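Local structure of putative regulatory protein SCO4313 (2OI8) at residues 87-92 with 133-138; 177-182 with 211-216. The protein probably acts as a TetR-family transcription regulator that binds DNA through an N-terminal helix-turn-helix domain and pairs with a second subunit. All blocks are in the same frame, centred on the assembly; numbering follows the deposited sequence.

How the interactions relate
Along the chain, after helix 60-84, residues 87-92 open interaction 1, and residues 133-138 close it after an excursion of 40 residues, 22 of them helical. Only then does helix 170-191 bring in residues 177-182, which open interaction 2; it is closed 28 residues later by 211-216 at the C terminus. The two loops therefore follow in series, neither nested nor crossed. In space their centres lie 11 Å apart and Phe179 joins them: its ring reaches Leu89, Leu92 and Ile135 of interaction 1. Together they tie helices 89-102, 129-139, 170-191 and 202-213 into one core of the C-terminal domain.

Interaction 1: 87-92 with 133-138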
# COMPACT_ATOMS: atom_id res chain seq x y z
N ALA A 87 -14.89 22.65 -3.37
CA ALA A 87 -14.50 21.95 -2.14
C ALA A 87 -13.09 22.34 -1.72
O ALA A 87 -12.26 22.73 -2.55
CB ALA A 87 -14.61 20.44 -2.30
N ASP A 88 -12.84 22.26 -0.42
CA ASP A 88 -11.51 22.50 0.14
C ASP A 88 -10.86 21.13 0.37
O ASP A 88 -11.39 20.09 -0.06
CB ASP A 88 -11.67 23.24 1.47
CG ASP A 88 -12.56 22.48 2.45
OD1 ASP A 88 -13.69 22.06 2.04
OD2 ASP A 88 -12.14 22.27 3.62
N LEU A 89 -9.72 21.13 1.07
CA LEU A 89 -8.98 19.89 1.36
C LEU A 89 -9.87 18.78 1.92
O LEU A 89 -9.74 17.62 1.53
CB LEU A 89 -7.78 20.13 2.28
CG LEU A 89 -6.50 20.73 1.69
CD1 LEU A 89 -5.46 20.87 2.79
CD2 LEU A 89 -5.95 19.92 0.51
N ALA A 90 -10.77 19.14 2.84
CA ALA A 90 -11.72 18.18 3.38
C ALA A 90 -12.46 17.49 2.24
O ALA A 90 -12.47 16.27 2.16
CB ALA A 90 -12.70 18.86 4.34
N GLY A 91 -13.03 18.27 1.33
CA GLY A 91 -13.84 17.71 0.25
C GLY A 91 -13.01 16.81 -0.63
O GLY A 91 -13.48 15.76 -1.09
N LEU A 92 -11.77 17.23 -0.85
CA LEU A 92 -10.81 16.51 -1.66
C LEU A 92 -10.43 15.18 -1.01
O LEU A 92 -10.40 14.15 -1.68
CB LEU A 92 -9.58 17.39 -1.88
CG LEU A 92 -9.40 18.21 -3.16
CD1 LEU A 92 -10.69 18.63 -3.81
CD2 LEU A 92 -8.54 19.41 -2.86
N ALA A 133 -1.53 18.24 -8.90
CA ALA A 133 -1.70 19.67 -9.12
C ALA A 133 -2.89 20.24 -8.32
O ALA A 133 -2.80 21.32 -7.73
CB ALA A 133 -1.84 19.96 -10.61
N VAL A 134 -3.99 19.48 -8.28
CA VAL A 134 -5.21 19.91 -7.61
C VAL A 134 -4.98 20.08 -6.12
O VAL A 134 -5.37 21.10 -5.55
CB VAL A 134 -6.39 18.92 -7.84
CG1 VAL A 134 -7.64 19.41 -7.13
CG2 VAL A 134 -6.68 18.74 -9.32
N ILE A 135 -4.35 19.10 -5.48
CA ILE A 135 -4.06 19.17 -4.04
C ILE A 135 -3.22 20.40 -3.71
O ILE A 135 -3.49 21.13 -2.73
CB ILE A 135 -3.28 17.91 -3.52
CG1 ILE A 135 -3.99 16.60 -3.89
CG2 ILE A 135 -2.99 18.01 -2.02
CD1 ILE A 135 -5.47 16.59 -3.59
N VAL A 136 -2.18 20.59 -4.51
CA VAL A 136 -1.31 21.75 -4.36
C VAL A 136 -2.19 23.00 -4.43
O VAL A 136 -2.12 23.85 -3.52
CB VAL A 136 -0.21 21.78 -5.44
CG1 VAL A 136 0.57 23.07 -5.37
CG2 VAL A 136 0.73 20.58 -5.29
N ASP A 137 -3.03 23.08 -5.46
CA ASP A 137 -3.95 24.19 -5.63
C ASP A 137 -4.62 24.53 -4.31
O ASP A 137 -4.50 25.66 -3.83
CB ASP A 137 -5.00 23.89 -6.71
CG ASP A 137 -4.44 23.94 -8.12
OD1 ASP A 137 -3.25 24.30 -8.30
OD2 ASP A 137 -5.19 23.60 -9.06
N ALA A 138 -5.27 23.54 -3.70
CA ALA A 138 -5.96 23.75 -2.42
C ALA A 138 -5.02 24.25 -1.31
O ALA A 138 -5.33 25.25 -0.64
CB ALA A 138 -6.71 22.50 -1.98
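Leu89 meets Ala138 with its CG set anti to its own carbonyl carbon and beside the backbone N (chi1 -78°), while the second torsion (chi2 -180°) carries CD1 anti to CA. The other branch, CD2, is the one that touches the facing helix, 3.7 Å from CB of Ala138. One turn on, Leu92 brings its own CD2 to the same methyl, Leu92 CD2 to Ala138 CB being again 3.7 Å, so a single small side chain is met by two leucine branches.

The rest of the surface is supplied by the turn before Ala138. Leu92 CD2 also approaches Ile135 CD1 at 4.2 Å and, more loosely, Val134 CG1 at 4.4 Å, whereas Leu89 CD2 stands 4.3 Å from Ile135 CG2. Positions 134, 135 and 138 share one side of helix 129-139, and positions 89 and 92 one side of helix 89-102. Alanine suits its place because a lone methyl lets the backbones draw close: the CA atoms of Leu89 and Ala138 are 6.2 Å apart. Leucine suits the facing positions because its branched end is long enough to bring one methyl to such a short residue. Asp88 takes the N-cap position directly before the helix that starts at Leu89. Phe179 and Ala176 of helix 170-191 and Leu79 of helix 60-84 extend the apolar surroundings.

Only hydrocarbon groups join the side chains here, so the contact rests on dispersion and the exclusion of water, which favour close fit but impose little direction.

Interaction 2: 177-182 with 211-216; sequences LSFWSR and KDLLGP
The contact belongs to the C-terminal domain of a TetR-like protein, where Leu213, close to the C terminus, packs onto helix 170-191 over Ser178, Phe179 and Arg182. In Leu213, CG is anti to the backbone N (chi1 169°), and its two methyls divide the work. CD2 lies against Phe179, 3.6 Å from its CA and 3.8 Å from its ring atom CD2; the two side chains cross at about a right angle. CD1 lies 3.8 Å from Phe179 N and 4.0 Å from Ser178 CB. It is also 3.9 Å from NH1 of Arg182. The fork of a leucine suits the place because one methyl can rest on Phe179 while the other lies between Ser178 and the guanidinium of Arg182; the short side chain of Ser178 allows the methyl to come close to its CB.

Arg182 runs extended from CG to NE, and Ser178 CB sits 4.1 Å above one face of its guanidinium, toward the rim. Asp212 OD1 is 4.5 Å from Arg182 NH1 and well out of the guanidinium plane, so only a general attraction of charges is likely. The directed bonds go to the second subunit: its Glu209 forms a salt bridge with Arg182 NE and a hydrogen bond with Ser178 OG, one carboxylate thereby spanning both residues. Arg182 NH2 has in addition a weak, long ion pair with Asp212 of that subunit. An alanine at Leu213 would probably open a gap beside Phe179 and take from Arg182 NH1 the methyl that lies next to it.

Helices 170-191 and 202-213 form the subunit interface here, consistent with the four-helix bundle of TetR-family dimers. Within its own subunit, the Phe179 ring packs against helix 89-102, through Leu89, Leu92 and Ala93, and against Ile135 of helix 129-139.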
# COMPACT_ATOMS: atom_id res chain seq x y z
N LEU A 177 2.05 17.04 -0.15
CA LEU A 177 2.69 15.73 -0.00
C LEU A 177 2.23 15.01 1.27
O LEU A 177 1.98 13.83 1.23
CB LEU A 177 4.22 15.91 -0.03
CG LEU A 177 4.81 16.44 -1.34
CD1 LEU A 177 6.27 16.71 -1.19
CD2 LEU A 177 4.59 15.46 -2.47
N SER A 178 2.09 15.75 2.37
CA SER A 178 1.56 15.23 3.65
C SER A 178 0.11 14.76 3.60
O SER A 178 -0.26 13.77 4.23
CB SER A 178 1.68 16.29 4.75
OG SER A 178 2.96 16.25 5.34
N PHE A 179 -0.72 15.50 2.88
CA PHE A 179 -2.10 15.10 2.63
C PHE A 179 -2.09 13.76 1.87
O PHE A 179 -2.74 12.80 2.25
CB PHE A 179 -2.76 16.25 1.85
CG PHE A 179 -4.13 15.95 1.31
CD1 PHE A 179 -4.30 15.25 0.12
CD2 PHE A 179 -5.26 16.46 1.94
CE1 PHE A 179 -5.55 15.00 -0.39
CE2 PHE A 179 -6.53 16.23 1.43
CZ PHE A 179 -6.67 15.50 0.27
N TRP A 180 -1.32 13.73 0.79
CA TRP A 180 -1.20 12.54 -0.05
C TRP A 180 -0.79 11.32 0.79
O TRP A 180 -1.45 10.28 0.76
CB TRP A 180 -0.15 12.82 -1.12
CG TRP A 180 -0.20 11.95 -2.31
CD1 TRP A 180 0.83 11.22 -2.83
CD2 TRP A 180 -1.32 11.73 -3.17
NE1 TRP A 180 0.42 10.54 -3.94
CE2 TRP A 180 -0.90 10.84 -4.18
CE3 TRP A 180 -2.64 12.19 -3.18
CZ2 TRP A 180 -1.75 10.40 -5.21
CZ3 TRP A 180 -3.50 11.75 -4.21
CH2 TRP A 180 -3.05 10.86 -5.20
N SER A 181 0.28 11.45 1.56
CA SER A 181 0.85 10.28 2.20
C SER A 181 0.04 9.90 3.41
O SER A 181 -0.24 8.73 3.60
CB SER A 181 2.30 10.53 2.57
OG SER A 181 2.32 11.54 3.55
N ARG A 182 -0.36 10.87 4.22
CA ARG A 182 -1.19 10.59 5.39
C ARG A 182 -2.51 9.84 5.09
O ARG A 182 -2.86 8.87 5.78
CB ARG A 182 -1.45 11.86 6.20
CG ARG A 182 -0.22 12.33 6.93
CD ARG A 182 -0.47 13.51 7.85
NE ARG A 182 0.80 14.14 8.23
CZ ARG A 182 0.92 15.26 8.95
NH1 ARG A 182 -0.15 15.91 9.38
NH2 ARG A 182 2.12 15.74 9.23
N LYS A 211 -8.51 16.07 9.82
CA LYS A 211 -8.67 17.23 10.68
C LYS A 211 -7.29 17.75 11.11
O LYS A 211 -6.95 18.90 10.85
CB LYS A 211 -9.55 16.87 11.89
CG LYS A 211 -10.72 17.81 12.12
CD LYS A 211 -11.53 17.45 13.37
CE LYS A 211 -12.71 16.50 13.06
NZ LYS A 211 -12.34 15.06 12.98
N ASP A 212 -6.50 16.87 11.72
CA ASP A 212 -5.11 17.11 12.17
C ASP A 212 -4.23 17.79 11.11
O ASP A 212 -3.23 18.44 11.43
CB ASP A 212 -4.50 15.75 12.52
CG ASP A 212 -3.40 15.84 13.55
OD1 ASP A 212 -2.37 16.51 13.29
OD2 ASP A 212 -3.54 15.18 14.59
N LEU A 213 -4.61 17.60 9.86
CA LEU A 213 -3.81 18.00 8.72
C LEU A 213 -4.26 19.36 8.20
O LEU A 213 -3.45 20.16 7.73
CB LEU A 213 -3.97 16.93 7.65
CG LEU A 213 -3.51 17.04 6.20
CD1 LEU A 213 -1.99 17.03 6.09
CD2 LEU A 213 -4.12 15.85 5.49
N LEU A 214 -5.56 19.60 8.32
CA LEU A 214 -6.18 20.83 7.88
C LEU A 214 -5.76 21.99 8.81
O LEU A 214 -6.17 22.03 9.97
CB LEU A 214 -7.70 20.64 7.86
CG LEU A 214 -8.51 20.99 6.61
CD1 LEU A 214 -9.81 20.20 6.59
CD2 LEU A 214 -8.78 22.50 6.52
N GLY A 215 -4.93 22.89 8.27
CA GLY A 215 -4.37 24.06 8.98
C GLY A 215 -4.01 23.87 10.45
O GLY A 215 -4.58 24.55 11.31
N PRO A 216 -3.02 22.98 10.75
CA PRO A 216 -2.96 22.43 12.12
C PRO A 216 -2.30 23.41 13.11
O PRO A 216 -1.16 23.87 12.89
CB PRO A 216 -2.11 21.15 11.96
CG PRO A 216 -1.17 21.46 10.78
CD PRO A 216 -1.88 22.52 9.91
OXT PRO A 216 -2.92 23.75 14.14